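Long-range contact in glycosyl hydrolase family 62 protein (Coprinopsis cinerea, PDB 5B6S), which is an alpha-L-arabinofuranosidase that hydrolyses terminal alpha-L-arabinofuranosyl groups, probably the side chains of arabinoxylan: residues S205-L210 against T227-A232. Numbering follows the deposited sequence.
Sequences SNEYLL and TSTSIA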
loop_
_atom_site.group_PDB
_atom_site.type_symbol
_atom_site.label_atom_id
_atom_site.label_comp_id
_atom_site.label_asym_id
_atom_site.label_seq_id
_atom_site.Cartn_x
_atom_site.Cartn_y
_atom_site.Cartn_z
ATOM N N SER A 205 -12.804 1.813 18.077
ATOM C CA SER A 205 -14.014 2.295 17.441
ATOM C C SER A 205 -14.579 1.186 16.576
ATOM O O SER A 205 -13.892 0.207 16.285
ATOM C CB SER A 205 -13.697 3.518 16.568
ATOM O OG SER A 205 -13.081 3.088 15.361
ATOM N N ASN A 206 -15.836 1.342 16.166
ATOM C CA ASN A 206 -16.460 0.439 15.206
ATOM C C ASN A 206 -16.413 1.087 13.820
ATOM O O ASN A 206 -17.406 1.134 13.122
ATOM C CB ASN A 206 -17.918 0.105 15.601
ATOM C CG ASN A 206 -18.020 -0.819 16.824
ATOM O OD1 ASN A 206 -18.922 -0.667 17.655
ATOM N ND2 ASN A 206 -17.123 -1.776 16.927
ATOM N N GLU A 207 -15.250 1.615 13.451
ATOM C CA GLU A 207 -15.076 2.269 12.168
ATOM C C GLU A 207 -13.835 1.792 11.441
ATOM O O GLU A 207 -12.901 1.254 12.050
ATOM C CB GLU A 207 -14.968 3.774 12.358
ATOM C CG GLU A 207 -16.297 4.461 12.602
ATOM C CD GLU A 207 -16.105 5.919 12.954
ATOM O OE1 GLU A 207 -15.636 6.193 14.076
ATOM O OE2 GLU A 207 -16.398 6.787 12.113
ATOM N N TYR A 208 -13.837 2.074 10.140
ATOM C CA TYR A 208 -12.767 1.749 9.224
ATOM C C TYR A 208 -12.335 3.029 8.528
ATOM O O TYR A 208 -13.132 3.962 8.360
ATOM C CB TYR A 208 -13.236 0.713 8.200
ATOM C CG TYR A 208 -13.627 -0.584 8.864
ATOM C CD1 TYR A 208 -14.927 -0.777 9.349
ATOM C CD2 TYR A 208 -12.697 -1.590 9.060
ATOM C CE1 TYR A 208 -15.289 -1.946 9.982
ATOM C CE2 TYR A 208 -13.047 -2.774 9.699
ATOM C CZ TYR A 208 -14.337 -2.940 10.166
ATOM O OH TYR A 208 -14.688 -4.104 10.816
ATOM N N LEU A 209 -11.068 3.054 8.167
ATOM C CA LEU A 209 -10.429 4.133 7.426
ATOM C C LEU A 209 -10.053 3.675 6.016
ATOM O O LEU A 209 -9.383 2.656 5.863
ATOM C CB LEU A 209 -9.161 4.544 8.173
ATOM C CG LEU A 209 -8.266 5.624 7.548
ATOM C CD1 LEU A 209 -8.956 6.974 7.468
ATOM C CD2 LEU A 209 -6.982 5.748 8.339
ATOM N N LEU A 210 -10.447 4.455 5.005
ATOM C CA LEU A 210 -10.015 4.258 3.625
ATOM C C LEU A 210 -9.108 5.398 3.224
ATOM O O LEU A 210 -9.514 6.558 3.326
ATOM C CB LEU A 210 -11.223 4.254 2.686
ATOM C CG LEU A 210 -10.987 4.306 1.178
ATOM C CD1 LEU A 210 -10.183 3.114 0.682
ATOM C CD2 LEU A 210 -12.329 4.381 0.467
ATOM N N THR A 227 -14.076 7.546 6.113
ATOM C CA THR A 227 -14.376 6.543 7.160
ATOM C C THR A 227 -15.761 5.920 6.956
ATOM O O THR A 227 -16.647 6.496 6.283
ATOM C CB THR A 227 -14.321 7.136 8.578
ATOM O OG1 THR A 227 -15.316 8.167 8.676
ATOM C CG2 THR A 227 -12.951 7.703 8.882
ATOM N N SER A 228 -15.938 4.734 7.500
ATOM C CA SER A 228 -17.226 4.038 7.432
ATOM C C SER A 228 -17.344 3.103 8.623
ATOM O O SER A 228 -16.335 2.685 9.205
ATOM C CB SER A 228 -17.313 3.228 6.132
ATOM O OG SER A 228 -18.510 2.459 6.061
ATOM N N THR A 229 -18.569 2.729 8.955
ATOM C CA THR A 229 -18.782 1.693 9.966
ATOM C C THR A 229 -18.686 0.286 9.402
ATOM O O THR A 229 -18.776 -0.687 10.145
ATOM C CB THR A 229 -20.159 1.845 10.645
ATOM O OG1 THR A 229 -21.155 1.837 9.644
ATOM C CG2 THR A 229 -20.232 3.131 11.387
ATOM N N SER A 230 -18.538 0.151 8.086
ATOM C CA SER A 230 -18.388 -1.173 7.484
ATOM C C SER A 230 -17.295 -1.135 6.427
ATOM O O SER A 230 -17.130 -0.132 5.737
ATOM C CB SER A 230 -19.706 -1.575 6.832
ATOM O OG SER A 230 -19.556 -2.750 6.084
ATOM N N ILE A 231 -16.577 -2.244 6.261
ATOM C CA ILE A 231 -15.612 -2.355 5.162
ATOM C C ILE A 231 -16.317 -2.184 3.795
ATOM O O ILE A 231 -15.713 -1.719 2.815
ATOM C CB ILE A 231 -14.813 -3.685 5.236
ATOM C CG1 ILE A 231 -14.044 -3.753 6.581
ATOM C CG2 ILE A 231 -13.885 -3.813 4.024
ATOM C CD1 ILE A 231 -13.514 -5.135 6.961
ATOM N N ALA A 232 -17.594 -2.554 3.739
ATOM C CA ALA A 232 -18.373 -2.459 2.511
ATOM C C ALA A 232 -18.938 -1.061 2.245
ATOM O O ALA A 232 -19.598 -0.849 1.209
ATOM C CB ALA A 232 -19.488 -3.492 2.531
HETATM O O HOH W 1 -18.127 -1.812 12.633
#
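Tyr208 and Ile231 meet because each carries its CG or CG1 beside the backbone N (chi1 -62° and -60°): the phenol ring of Tyr208 swings toward the 227-232 chain, and Ile231 CG1 rests over one of its faces. Ile231 CG1 sits 3.5 Å from the ring centroid of Tyr208, a CH-pi contact over the face, shifted toward the CE2 side, where it comes within 3.4 Å of Tyr208 CE2. Ile231 CD1 reaches outward past Tyr208 CE2, beyond the rim. At the rim of the ring, near its plane, the carbonyl oxygen of Thr229 lies 3.7 Å from Tyr208 CE1. The backbones beneath this contact pair as the open end of an antiparallel beta hairpin, strands 207-215 and 221-228, in one blade of the five-bladed beta-propeller of family 62 glycosidases. Tyr208 and Ser228 form its hydrogen-bonded pair: Tyr208 N donates to Ser228 O at 2.7 Å, almost head-on to the carbonyl (C=O...N 169°), and Ser228 N returns a 3.0 Å bond to Tyr208 O. With an alanine in place of Tyr208, Ile231 CG1 is likely to lose its aromatic partner and a gap to open beside the loop of Ser230 and Ile231. Leu209 and Thr227, the next, non-hydrogen-bonded pair, point to the other face of the sheet. Beyond the last bridge the chains stay close, Thr229 CA 3.5 Å from Asn206 O in a CA-H...O contact, and one water donates to both Asn206 O and Thr229 O. Ile231 also packs on His154 and Phe156 of strand 152-158, in the neighbouring four-stranded sheet.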